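Local coordinates for protein succinate--CoA ligase subunit alpha (Campylobacter jejuni, PDB 6MEL) that is the alpha subunit of a ligase, built from a Rossmann-like CoA-binding domain and a CoA-ligase-family domain, at residues T9-Q14 against A66-I71; T56-V61 against A86-K91; V73-V78 against V95-T100; V148-K153 against V205-I210; P229-I234 against H272-P277. One frame throughout, in Å; residues are numbered along the deposited sequence. Where two conformers were deposited one is given.

The five contacts divide between two sheet-centred regions on opposite sides of the chain's centre, contacts 1, 2 and 3 in one and contacts 4 and 5 in the other. Contacts 1 and 4 are buried strand pairs, each a ladder of backbone hydrogen bonds with polar side chains tied down beside it. Contact 5 continues the sheet of contact 4 through strands 203-209 and 230-235; it too is buried, but lies at the sheet's edge, where waters extend the bonding at both ends. Contacts 2 and 3 are only partly buried: contact 2 sets the start of helix 57-64 against the turn after helix 78-87, next to contact 1, by apolar groups, while contact 3 joins the loops that follow strands 68-71 and 92-95 through a threonine hydroxyl and methyl packing.

Contact 1: T9-Q14 against A66-I71; sequences TKVIVQ and ADVSLI
The carboxamide of Gln14 is held between aliphatic groups, with Ile71 on one face and Val57 of helix 57-64 on the other. On the first face, Ile71 CG1 and CD1 lie beneath the plane, CD1 3.5 Å from Gln14 OE1. At the edge, the Ser69 hydroxyl donates to Gln14 OE1 over 2.6 Å, in the amide plane and on a lone pair, while Gln14 NE2 bonds to Ser81 O. Ser69 OG stands anti to its own backbone N (chi1 -177°), a setting that carries it across to the neighbouring strand. Together these partners fix both the tilt and the rotation of a buried amide.

Beside it run three backbone bonds: Ile12 N to Val68 O, Leu70 N to Ile12 O (2.8 Å) and Gln14 N to Leu70 O. Where the ladder opens, a water joins Lys10 O to Asp67 N. On the face of Val68, its CG2 meets Thr9 CG2 at a tight 3.4 Å; on the face of Ile12, Ala66 CB rests on Ile12 CG2. Val11 and Val13 bond their backbones to strand 34-39, making 10-14 an inner strand among the parallel strands of the sheet in a Rossmann-like domain.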
# COMPACT_ATOMS: atom_id res chain seq x y z
N THR A 9 9.85 2.22 30.54
CA THR A 9 9.19 3.25 29.70
C THR A 9 7.70 3.33 30.09
O THR A 9 6.99 2.36 30.01
CB THR A 9 9.31 2.90 28.22
OG1 THR A 9 10.69 2.63 27.91
CG2 THR A 9 8.75 3.99 27.33
N LYS A 10 7.20 4.51 30.44
CA LYS A 10 5.79 4.70 30.70
C LYS A 10 5.02 4.88 29.39
O LYS A 10 5.39 5.74 28.59
CB LYS A 10 5.59 5.95 31.56
CG LYS A 10 6.33 5.89 32.89
CD LYS A 10 5.65 6.65 34.00
CE LYS A 10 6.57 7.62 34.69
NZ LYS A 10 6.80 8.78 33.79
N VAL A 11 3.92 4.13 29.26
CA VAL A 11 3.16 4.06 28.04
C VAL A 11 1.69 4.33 28.34
O VAL A 11 1.15 3.69 29.23
CB VAL A 11 3.28 2.66 27.41
CG1 VAL A 11 2.39 2.52 26.18
CG2 VAL A 11 4.73 2.30 27.10
N ILE A 12 1.05 5.19 27.53
CA ILE A 12 -0.38 5.31 27.49
C ILE A 12 -0.89 4.68 26.20
O ILE A 12 -0.18 4.64 25.17
CB ILE A 12 -0.84 6.77 27.59
CG1 ILE A 12 -0.13 7.64 26.57
CG2 ILE A 12 -0.64 7.28 29.00
CD1 ILE A 12 -0.72 9.02 26.46
N VAL A 13 -2.14 4.24 26.24
CA VAL A 13 -2.77 3.60 25.09
C VAL A 13 -3.90 4.51 24.60
O VAL A 13 -4.80 4.83 25.34
CB VAL A 13 -3.30 2.21 25.48
CG1 VAL A 13 -3.97 1.53 24.31
CG2 VAL A 13 -2.21 1.33 26.09
N GLN A 14 -3.84 4.93 23.34
CA GLN A 14 -4.95 5.64 22.72
C GLN A 14 -5.85 4.57 22.09
O GLN A 14 -5.38 3.66 21.40
CB GLN A 14 -4.45 6.72 21.76
CG GLN A 14 -3.73 7.87 22.44
CD GLN A 14 -3.00 8.78 21.48
OE1 GLN A 14 -1.77 8.84 21.49
NE2 GLN A 14 -3.76 9.50 20.67
N ALA A 66 3.66 10.12 31.24
CA ALA A 66 4.03 9.24 30.08
C ALA A 66 4.49 10.09 28.89
O ALA A 66 3.93 11.15 28.67
CB ALA A 66 2.83 8.42 29.68
N ASP A 67 5.50 9.64 28.15
CA ASP A 67 5.86 10.32 26.92
C ASP A 67 5.92 9.36 25.74
O ASP A 67 6.42 9.73 24.66
CB ASP A 67 7.10 11.20 27.08
CG ASP A 67 8.38 10.47 27.40
OD1 ASP A 67 8.38 9.23 27.40
OD2 ASP A 67 9.36 11.17 27.69
N VAL A 68 5.36 8.16 25.92
CA VAL A 68 5.24 7.21 24.85
C VAL A 68 3.77 6.79 24.76
O VAL A 68 3.18 6.52 25.76
CB VAL A 68 6.17 6.00 25.08
CG1 VAL A 68 6.05 5.02 23.94
CG2 VAL A 68 7.62 6.47 25.24
N SER A 69 3.22 6.76 23.55
CA SER A 69 1.86 6.35 23.34
C SER A 69 1.80 5.19 22.35
O SER A 69 2.54 5.15 21.32
CB SER A 69 1.01 7.51 22.87
OG SER A 69 -0.34 7.10 22.73
N LEU A 70 0.85 4.30 22.59
CA LEU A 70 0.56 3.14 21.74
C LEU A 70 -0.87 3.31 21.22
O LEU A 70 -1.84 3.37 22.02
CB LEU A 70 0.73 1.87 22.57
CG LEU A 70 0.30 0.55 21.90
CD1 LEU A 70 1.04 0.28 20.61
CD2 LEU A 70 0.56 -0.59 22.86
N ILE A 71 -1.01 3.41 19.89
CA ILE A 71 -2.26 3.88 19.27
C ILE A 71 -2.95 2.75 18.50
O ILE A 71 -2.40 2.21 17.51
CB ILE A 71 -1.96 5.08 18.36
CG1 ILE A 71 -1.30 6.21 19.15
CG2 ILE A 71 -3.23 5.51 17.63
CD1 ILE A 71 -1.08 7.48 18.39
O HOH W 1 7.28 7.63 28.85

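Contact 2: T56-V61 against A86-K91; sequences TVADAV and ADAGIK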
# COMPACT_ATOMS: atom_id res chain seq x y z
N THR A 56 -8.65 12.54 27.15
CA THR A 56 -7.73 13.23 26.28
C THR A 56 -6.31 12.80 26.63
O THR A 56 -5.99 12.47 27.80
CB THR A 56 -7.86 14.76 26.40
OG1 THR A 56 -7.38 15.15 27.69
CG2 THR A 56 -9.28 15.25 26.25
N VAL A 57 -5.44 12.83 25.62
CA VAL A 57 -4.03 12.55 25.87
C VAL A 57 -3.47 13.61 26.84
O VAL A 57 -2.61 13.30 27.66
CB VAL A 57 -3.20 12.51 24.57
CG1 VAL A 57 -1.74 12.26 24.85
CG2 VAL A 57 -3.74 11.45 23.60
N ALA A 58 -3.90 14.87 26.70
CA ALA A 58 -3.35 15.95 27.53
C ALA A 58 -3.60 15.65 29.02
O ALA A 58 -2.68 15.82 29.81
CB ALA A 58 -3.95 17.28 27.15
N ASP A 59 -4.80 15.19 29.37
CA ASP A 59 -5.14 14.79 30.78
C ASP A 59 -4.27 13.62 31.24
O ASP A 59 -3.76 13.62 32.35
CB ASP A 59 -6.61 14.38 30.92
CG ASP A 59 -7.61 15.54 30.85
OD1 ASP A 59 -7.17 16.68 30.96
OD2 ASP A 59 -8.82 15.28 30.68
N ALA A 60 -4.07 12.64 30.36
CA ALA A 60 -3.28 11.47 30.68
C ALA A 60 -1.82 11.86 30.95
O ALA A 60 -1.19 11.35 31.88
CB ALA A 60 -3.35 10.45 29.58
N VAL A 61 -1.27 12.73 30.10
CA VAL A 61 0.15 13.13 30.22
C VAL A 61 0.36 13.94 31.52
O VAL A 61 1.36 13.79 32.21
CB VAL A 61 0.59 13.91 28.97
CG1 VAL A 61 1.84 14.75 29.24
CG2 VAL A 61 0.81 12.96 27.80
N ALA A 86 1.04 14.52 19.59
CA ALA A 86 2.08 15.48 19.37
C ALA A 86 1.77 16.79 20.11
O ALA A 86 2.68 17.39 20.71
CB ALA A 86 2.28 15.73 17.90
N ASP A 87 0.51 17.20 20.06
CA ASP A 87 0.09 18.42 20.76
C ASP A 87 0.32 18.32 22.27
O ASP A 87 0.66 19.28 22.91
CB ASP A 87 -1.37 18.78 20.49
CG ASP A 87 -1.64 20.26 20.74
OD1 ASP A 87 -1.12 21.08 19.93
OD2 ASP A 87 -2.37 20.57 21.73
N ALA A 88 0.16 17.13 22.85
CA ALA A 88 0.26 16.97 24.32
C ALA A 88 1.71 16.80 24.80
O ALA A 88 1.91 16.68 26.00
CB ALA A 88 -0.52 15.74 24.73
N GLY A 89 2.68 16.63 23.91
CA GLY A 89 4.10 16.44 24.33
C GLY A 89 4.57 14.98 24.31
O GLY A 89 5.69 14.69 24.76
N ILE A 90 3.79 14.06 23.72
CA ILE A 90 4.32 12.70 23.49
C ILE A 90 5.57 12.76 22.60
O ILE A 90 5.61 13.51 21.65
CB ILE A 90 3.23 11.79 22.90
CG1 ILE A 90 2.06 11.65 23.87
CG2 ILE A 90 3.81 10.44 22.50
CD1 ILE A 90 2.42 10.94 25.18
N LYS A 91 6.58 11.93 22.92
CA LYS A 91 7.86 11.92 22.21
C LYS A 91 7.97 10.76 21.22
O LYS A 91 8.71 10.85 20.27
CB LYS A 91 9.02 11.90 23.20
CG LYS A 91 9.12 13.17 24.04
CD LYS A 91 9.07 14.46 23.23
CE LYS A 91 8.77 15.70 24.05
NZ LYS A 91 8.13 16.76 23.22
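Apolar contact carries the whole interface, and Ala88 CB is its focus: it meets Val57 CG1 at 3.7 Å and stands 4.0 Å from Ala58 CA, with Val61 CG2 a little farther off. The small methyl thus fits against the first turn of helix 57-64, close enough for the two backbones to approach to 4.9 Å between the Ala58 and Ala88 CA atoms. Ile90 adds a second layer. Its CD1 touches Val61 CG2 at 3.7 Å, and its CG1 faces Val57 CG1, the two side chains crossing at about a right angle. With CG1 anti to the backbone N (chi1 178°), Val57 turns this one methyl to both Ala88 and Ile90.

Hydrogen bonding acts within each segment and shapes the two surfaces. Thr56 is the N-cap of its helix, OG1 accepting from Asp59 N over 3.1 Å at 161°. On the opposing segment Gly89 ends helix 78-87 in a Schellman motif, its positive phi of 100° turning the chain so that Ile90 follows close behind Ala88. Glu84 adds a polar tie between the helices by bonding Val57 N.

The first turn of helix 57-64 here meets the chain leaving helix 78-87, above the sheet, where Val57 and Ile90 both rest on Ile12 of strand 10-14. Ala60 packs inward, on Phe54 and Ile39 of the sheet, and Ile90 also packs on Met117.

Contact 3: V73-V78 against V95-T100; sequences VPAFAV and VITEHT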
# COMPACT_ATOMS: atom_id res chain seq x y z
N VAL A 73 -6.45 3.22 17.60
CA VAL A 73 -7.71 3.79 17.17
C VAL A 73 -7.97 3.43 15.71
O VAL A 73 -7.06 3.13 14.95
CB VAL A 73 -7.76 5.31 17.35
CG1 VAL A 73 -7.50 5.72 18.79
CG2 VAL A 73 -6.81 6.01 16.35
N PRO A 74 -9.25 3.44 15.28
CA PRO A 74 -9.58 3.09 13.91
C PRO A 74 -8.95 4.08 12.91
O PRO A 74 -8.54 5.17 13.26
CB PRO A 74 -11.12 3.24 13.86
CG PRO A 74 -11.58 3.21 15.33
CD PRO A 74 -10.43 3.83 16.09
N ALA A 75 -8.89 3.64 11.66
CA ALA A 75 -8.21 4.31 10.59
C ALA A 75 -8.68 5.76 10.43
O ALA A 75 -7.85 6.64 10.16
CB ALA A 75 -8.41 3.51 9.33
N PHE A 76 -9.99 6.01 10.63
CA PHE A 76 -10.53 7.31 10.44
C PHE A 76 -10.08 8.27 11.55
O PHE A 76 -10.29 9.46 11.38
CB PHE A 76 -12.06 7.29 10.31
CG PHE A 76 -12.80 6.70 11.50
CD1 PHE A 76 -12.97 7.42 12.67
CD2 PHE A 76 -13.36 5.42 11.43
CE1 PHE A 76 -13.64 6.88 13.77
CE2 PHE A 76 -14.02 4.87 12.52
CZ PHE A 76 -14.17 5.61 13.69
N ALA A 77 -9.50 7.76 12.64
CA ALA A 77 -9.15 8.56 13.81
C ALA A 77 -7.63 8.71 13.94
O ALA A 77 -7.14 9.47 14.79
CB ALA A 77 -9.76 7.94 15.09
N VAL A 78 -6.87 8.00 13.12
CA VAL A 78 -5.40 7.85 13.33
C VAL A 78 -4.72 9.22 13.23
O VAL A 78 -3.94 9.60 14.09
CB VAL A 78 -4.75 6.80 12.40
CG1 VAL A 78 -3.22 6.97 12.35
CG2 VAL A 78 -5.09 5.36 12.83
N VAL A 95 2.02 3.42 16.15
CA VAL A 95 0.68 3.42 15.55
C VAL A 95 0.47 2.08 14.82
O VAL A 95 1.08 1.85 13.79
CB VAL A 95 0.49 4.60 14.58
CG1 VAL A 95 -0.92 4.63 14.01
CG2 VAL A 95 0.85 5.94 15.20
N ILE A 96 -0.45 1.26 15.32
CA ILE A 96 -0.66 -0.08 14.82
C ILE A 96 -1.54 -0.10 13.57
O ILE A 96 -1.26 -0.86 12.64
CB ILE A 96 -1.27 -0.97 15.92
CG1 ILE A 96 -0.39 -1.00 17.17
CG2 ILE A 96 -1.57 -2.36 15.39
CD1 ILE A 96 1.06 -1.36 16.93
N THR A 97 -2.61 0.72 13.59
CA THR A 97 -3.76 0.59 12.71
C THR A 97 -3.36 0.71 11.23
O THR A 97 -2.49 1.51 10.85
CB THR A 97 -4.76 1.71 13.04
OG1 THR A 97 -4.96 1.62 14.46
CG2 THR A 97 -6.07 1.63 12.29
N GLU A 98 -4.00 -0.14 10.42
CA GLU A 98 -3.88 -0.16 8.96
C GLU A 98 -5.04 0.67 8.35
O GLU A 98 -6.04 0.90 8.99
CB GLU A 98 -3.94 -1.61 8.46
CG GLU A 98 -3.65 -1.75 6.95
CD GLU A 98 -3.28 -3.15 6.44
OE1 GLU A 98 -3.75 -4.10 7.11
OE2 GLU A 98 -2.50 -3.29 5.39
N HIS A 99 -4.86 1.06 7.08
CA HIS A 99 -5.86 1.72 6.21
C HIS A 99 -6.05 3.19 6.57
O HIS A 99 -7.09 3.77 6.26
CB HIS A 99 -7.19 0.92 6.14
CG HIS A 99 -7.02 -0.49 5.72
ND1 HIS A 99 -6.33 -0.85 4.56
CD2 HIS A 99 -7.38 -1.65 6.33
CE1 HIS A 99 -6.33 -2.16 4.44
NE2 HIS A 99 -6.92 -2.68 5.54
N THR A 100 -5.03 3.82 7.20
CA THR A 100 -5.10 5.28 7.44
C THR A 100 -5.02 6.00 6.10
O THR A 100 -4.12 5.72 5.30
CB THR A 100 -3.98 5.74 8.38
OG1 THR A 100 -4.05 5.02 9.60
CG2 THR A 100 -4.04 7.23 8.66
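Thr97 OG1 donates to Val73 O over 2.6 Å, a short bond in which the hydroxyl approaches 25° out of the carbonyl plane. The hydroxyl lies anti to its own carbonyl carbon (chi1 -52°), leaving CG2 anti to the backbone N; that methyl lies over the bend at Pro74, 3.5 Å from Ala75 N. One side chain thus bonds to the loop and covers it.

Val78, at the start of helix 78-87, fills the other half of the contact. Its CG1 meets Val95 CG1 at 3.7 Å, and its CG2 passes Thr97 CB as the two side chains slide by each other in opposite directions. Thr100 crosses Val78 at about a right angle, its OG1 3.4 Å from Val78 CB. Ala75 CB meanwhile points into the turn formed by the other loop, 3.4 Å from His99 O and 3.5 Å from Glu98 O. Phe76 and His99, at the outer end, pack against side chains of a neighbouring subunit.

One hydroxyl-to-carbonyl bond is therefore the directional link across the contact. The rest is contact of methyls with each other and with oxygens, and together they join the chain leaving strands 68-71 and 92-95 of the Rossmann-like domain.

Contact 4: V148-K153 against V205-I210; sequences VGLISK and VMIGEI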
# COMPACT_ATOMS: atom_id res chain seq x y z
N VAL A 148 20.88 -9.27 18.24
CA VAL A 148 20.46 -8.91 16.85
C VAL A 148 19.29 -7.91 16.88
O VAL A 148 18.26 -8.18 17.42
CB VAL A 148 20.14 -10.15 16.01
CG1 VAL A 148 19.80 -9.77 14.58
CG2 VAL A 148 21.32 -11.12 16.02
N GLY A 149 19.51 -6.74 16.28
CA GLY A 149 18.46 -5.75 16.06
C GLY A 149 17.67 -6.11 14.81
O GLY A 149 18.21 -6.78 13.90
N LEU A 150 16.41 -5.67 14.77
CA LEU A 150 15.49 -6.00 13.65
C LEU A 150 14.71 -4.74 13.26
O LEU A 150 14.12 -4.11 14.12
CB LEU A 150 14.58 -7.07 14.24
CG LEU A 150 13.82 -8.02 13.34
CD1 LEU A 150 14.44 -8.21 11.97
CD2 LEU A 150 13.64 -9.35 14.07
N ILE A 151 14.69 -4.38 11.97
CA ILE A 151 13.88 -3.30 11.45
C ILE A 151 13.09 -3.86 10.29
O ILE A 151 13.69 -4.41 9.40
CB ILE A 151 14.75 -2.12 10.97
CG1 ILE A 151 15.76 -1.65 12.01
CG2 ILE A 151 13.87 -0.96 10.50
CD1 ILE A 151 16.93 -0.92 11.40
N SER A 152 11.75 -3.74 10.32
CA SER A 152 10.92 -4.44 9.32
C SER A 152 9.67 -3.63 8.93
O SER A 152 8.94 -3.14 9.79
CB SER A 152 10.54 -5.79 9.83
OG SER A 152 9.73 -6.49 8.91
N LYS A 153 9.39 -3.61 7.63
CA LYS A 153 8.18 -3.03 7.09
C LYS A 153 7.00 -4.01 7.19
O LYS A 153 5.84 -3.66 6.78
CB LYS A 153 8.36 -2.68 5.62
CG LYS A 153 8.98 -1.33 5.28
CD LYS A 153 9.13 -1.19 3.78
CE LYS A 153 9.68 0.15 3.39
NZ LYS A 153 9.80 0.27 1.92
N VAL A 205 19.31 -6.94 11.31
CA VAL A 205 18.53 -7.44 10.18
C VAL A 205 17.55 -6.34 9.75
O VAL A 205 16.74 -5.89 10.56
CB VAL A 205 17.78 -8.73 10.55
CG1 VAL A 205 16.89 -9.22 9.41
CG2 VAL A 205 18.75 -9.83 11.00
N MET A 206 17.58 -5.97 8.47
CA MET A 206 16.61 -5.07 7.89
C MET A 206 15.75 -5.86 6.89
O MET A 206 16.26 -6.60 6.05
CB MET A 206 17.26 -3.82 7.25
CG MET A 206 18.22 -4.10 6.13
SD MET A 206 18.88 -2.56 5.45
CE MET A 206 17.58 -2.03 4.35
N ILE A 207 14.43 -5.75 7.07
CA ILE A 207 13.44 -6.43 6.22
C ILE A 207 12.65 -5.34 5.50
O ILE A 207 12.03 -4.51 6.15
CB ILE A 207 12.48 -7.33 7.01
CG1 ILE A 207 13.17 -8.27 8.00
CG2 ILE A 207 11.58 -8.08 6.05
CD1 ILE A 207 13.90 -9.40 7.34
N GLY A 208 12.71 -5.37 4.16
CA GLY A 208 12.02 -4.39 3.37
C GLY A 208 11.07 -5.05 2.41
O GLY A 208 10.87 -6.27 2.48
N GLU A 209 10.51 -4.22 1.54
CA GLU A 209 9.67 -4.67 0.47
C GLU A 209 9.61 -3.63 -0.65
O GLU A 209 10.13 -2.53 -0.51
CB GLU A 209 8.29 -5.07 0.99
CG GLU A 209 7.49 -3.98 1.64
CD GLU A 209 6.29 -4.45 2.47
OE1 GLU A 209 6.44 -5.41 3.24
OE2 GLU A 209 5.20 -3.82 2.35
N ILE A 210 8.99 -4.04 -1.75
CA ILE A 210 8.74 -3.20 -2.90
C ILE A 210 8.07 -1.90 -2.45
O ILE A 210 7.30 -1.86 -1.48
CB ILE A 210 7.86 -3.93 -3.92
CG1 ILE A 210 6.59 -4.48 -3.29
CG2 ILE A 210 8.65 -5.02 -4.62
CD1 ILE A 210 5.50 -4.74 -4.34
O HOH W 2 7.29 -0.20 0.69
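Gly149 O accepts from Val205 N over 2.8 Å, the first of four backbone bonds between parallel strands 148-152 and 203-209. Val205 O then accepts from Ile151 N, Ile151 O from Ile207 N, and Ile207 O from Lys153 N (3.2 Å). Ile207 O has a second donor in the hydroxyl of Tyr188. The backbone of Leu150 turns the other way, to strand 172-177. Along the ladder Val205 touches both Val148 CG1, which meets its CG2, and Leu150 CD1, 3.7 Å from its CB.

Polar side chains cluster where the strands end. Ser152 OG is gripped by Thr158 OG1 and Ser154 N. Lys153, extended beyond CG, runs past Glu209, its CD 3.9 Å from Glu209 CG; its NZ forms a salt bridge with Glu215 and bonds at 2.8 Å to a water that also reaches Ile210 O. The same Glu215 oxygen accepts from Glu209 N, so one carboxylate serves the lysine and the strand backbone. Glu209 is held in turn through OE2 by His247 and through its carbonyl by Lys262.

Side chains of a neighbouring subunit pack on Lys153, Glu209 and Ile210, helping to cover this polar end. These groups thus gather at the C-terminal ends of central parallel strands of the CoA-ligase-family domain, where the Glu215 carboxylate probably stabilises the charge of the buried Lys153.

Contact 5: P229-I234 against H272-P277; sequences PVVAFI and HVVDSP
Pro277 CB sits over one face of the Phe233 ring, 3.9 Å from the centroid and 22° off the normal, a CH-pi contact that forms the tightly packed end of this pair. Phe233 CG is anti to the backbone N (chi1 174°), and the ring beyond it lies against the turn that leads to Pro277. Backbone oxygens line its edge: Val274 O stands 3.4 Å from Phe233 CD1, and Asp275 O lies in the ring plane near CE1. Apolar side chains of a neighbouring subunit also pack on Phe233 and Pro277.

The middle is a parallel ladder, with His272 N bonded to Val230 O (2.8 Å), Ala232 N to His272 O and Val274 N to Ala232 O; Val231 CG1 and Val274 CG2 touch beside it at 3.9 Å. From Val274 on the two chains diverge, and a water joins Ile234 N to Val274 O. The more solvent-facing end is at His272, partly exposed though helix 280-288 packs on it; another water lies in the imidazole plane, 2.7 Å from ND1, and accepts from Val230 N.

Strand 272-273 is the outermost of its sheet within this chain. With strand 230-235 and helix 259-268, which packs on Ala232 and Val273, it makes a beta-alpha-beta unit.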
# COMPACT_ATOMS: atom_id res chain seq x y z
N PRO A 229 27.54 -5.11 11.18
CA PRO A 229 27.02 -5.85 10.04
C PRO A 229 25.50 -5.76 9.91
O PRO A 229 24.78 -5.82 10.92
CB PRO A 229 27.40 -7.32 10.28
CG PRO A 229 28.30 -7.31 11.48
CD PRO A 229 28.22 -5.96 12.15
N VAL A 230 25.04 -5.68 8.66
CA VAL A 230 23.67 -5.59 8.31
C VAL A 230 23.30 -6.71 7.33
O VAL A 230 23.99 -6.90 6.30
CB VAL A 230 23.35 -4.23 7.68
CG1 VAL A 230 21.90 -4.18 7.23
CG2 VAL A 230 23.67 -3.10 8.65
N VAL A 231 22.22 -7.43 7.66
CA VAL A 231 21.62 -8.42 6.82
C VAL A 231 20.32 -7.81 6.30
O VAL A 231 19.56 -7.28 7.10
CB VAL A 231 21.33 -9.70 7.61
CG1 VAL A 231 20.47 -10.69 6.81
CG2 VAL A 231 22.60 -10.38 8.08
N ALA A 232 20.04 -7.98 5.00
CA ALA A 232 18.82 -7.47 4.37
C ALA A 232 18.10 -8.57 3.62
O ALA A 232 18.72 -9.40 2.93
CB ALA A 232 19.08 -6.31 3.46
N PHE A 233 16.77 -8.57 3.79
CA PHE A 233 15.88 -9.32 2.93
C PHE A 233 14.81 -8.33 2.43
O PHE A 233 14.19 -7.66 3.24
CB PHE A 233 15.20 -10.50 3.64
CG PHE A 233 14.16 -11.18 2.76
CD1 PHE A 233 14.55 -12.01 1.72
CD2 PHE A 233 12.82 -10.88 2.87
CE1 PHE A 233 13.62 -12.57 0.86
CE2 PHE A 233 11.89 -11.42 2.00
CZ PHE A 233 12.29 -12.26 0.99
N ILE A 234 14.62 -8.28 1.12
CA ILE A 234 13.70 -7.39 0.48
C ILE A 234 12.64 -8.26 -0.18
O ILE A 234 12.92 -8.88 -1.16
CB ILE A 234 14.37 -6.48 -0.58
CG1 ILE A 234 15.59 -5.73 -0.03
CG2 ILE A 234 13.33 -5.49 -1.14
CD1 ILE A 234 15.32 -4.89 1.22
N HIS A 272 24.85 -7.49 3.65
CA HIS A 272 24.66 -8.92 3.40
C HIS A 272 23.22 -9.19 2.95
O HIS A 272 22.32 -9.35 3.76
CB HIS A 272 24.97 -9.78 4.64
CG HIS A 272 26.39 -9.77 5.13
ND1 HIS A 272 26.97 -8.65 5.67
CD2 HIS A 272 27.31 -10.76 5.21
CE1 HIS A 272 28.21 -8.95 6.07
NE2 HIS A 272 28.44 -10.22 5.79
N VAL A 273 23.02 -9.36 1.64
CA VAL A 273 21.72 -9.49 1.07
C VAL A 273 21.41 -10.97 0.96
O VAL A 273 22.19 -11.72 0.46
CB VAL A 273 21.61 -8.80 -0.30
CG1 VAL A 273 20.27 -9.10 -0.94
CG2 VAL A 273 21.81 -7.31 -0.19
N VAL A 274 20.23 -11.37 1.43
CA VAL A 274 19.77 -12.76 1.39
C VAL A 274 18.67 -12.87 0.35
O VAL A 274 17.70 -12.07 0.40
CB VAL A 274 19.27 -13.12 2.81
CG1 VAL A 274 18.49 -14.41 2.85
CG2 VAL A 274 20.44 -13.20 3.77
N ASP A 275 18.75 -13.89 -0.53
CA ASP A 275 17.78 -14.08 -1.59
C ASP A 275 16.58 -14.85 -1.06
O ASP A 275 15.44 -14.51 -1.37
CB ASP A 275 18.39 -14.80 -2.80
CG ASP A 275 19.40 -13.93 -3.54
OD1 ASP A 275 19.18 -12.69 -3.66
OD2 ASP A 275 20.43 -14.48 -3.92
N SER A 276 16.81 -15.91 -0.28
CA SER A 276 15.73 -16.75 0.19
C SER A 276 15.33 -16.28 1.58
O SER A 276 16.19 -16.19 2.45
CB SER A 276 16.10 -18.22 0.26
OG SER A 276 15.17 -18.93 1.09
N PRO A 277 14.03 -16.05 1.86
CA PRO A 277 13.64 -15.61 3.18
C PRO A 277 13.83 -16.67 4.27
O PRO A 277 13.67 -16.38 5.46
CB PRO A 277 12.15 -15.32 2.99
CG PRO A 277 11.74 -16.33 1.96
CD PRO A 277 12.88 -16.26 0.97
O HOH W 3 27.07 -6.06 6.58
O HOH W 4 16.20 -10.02 -0.60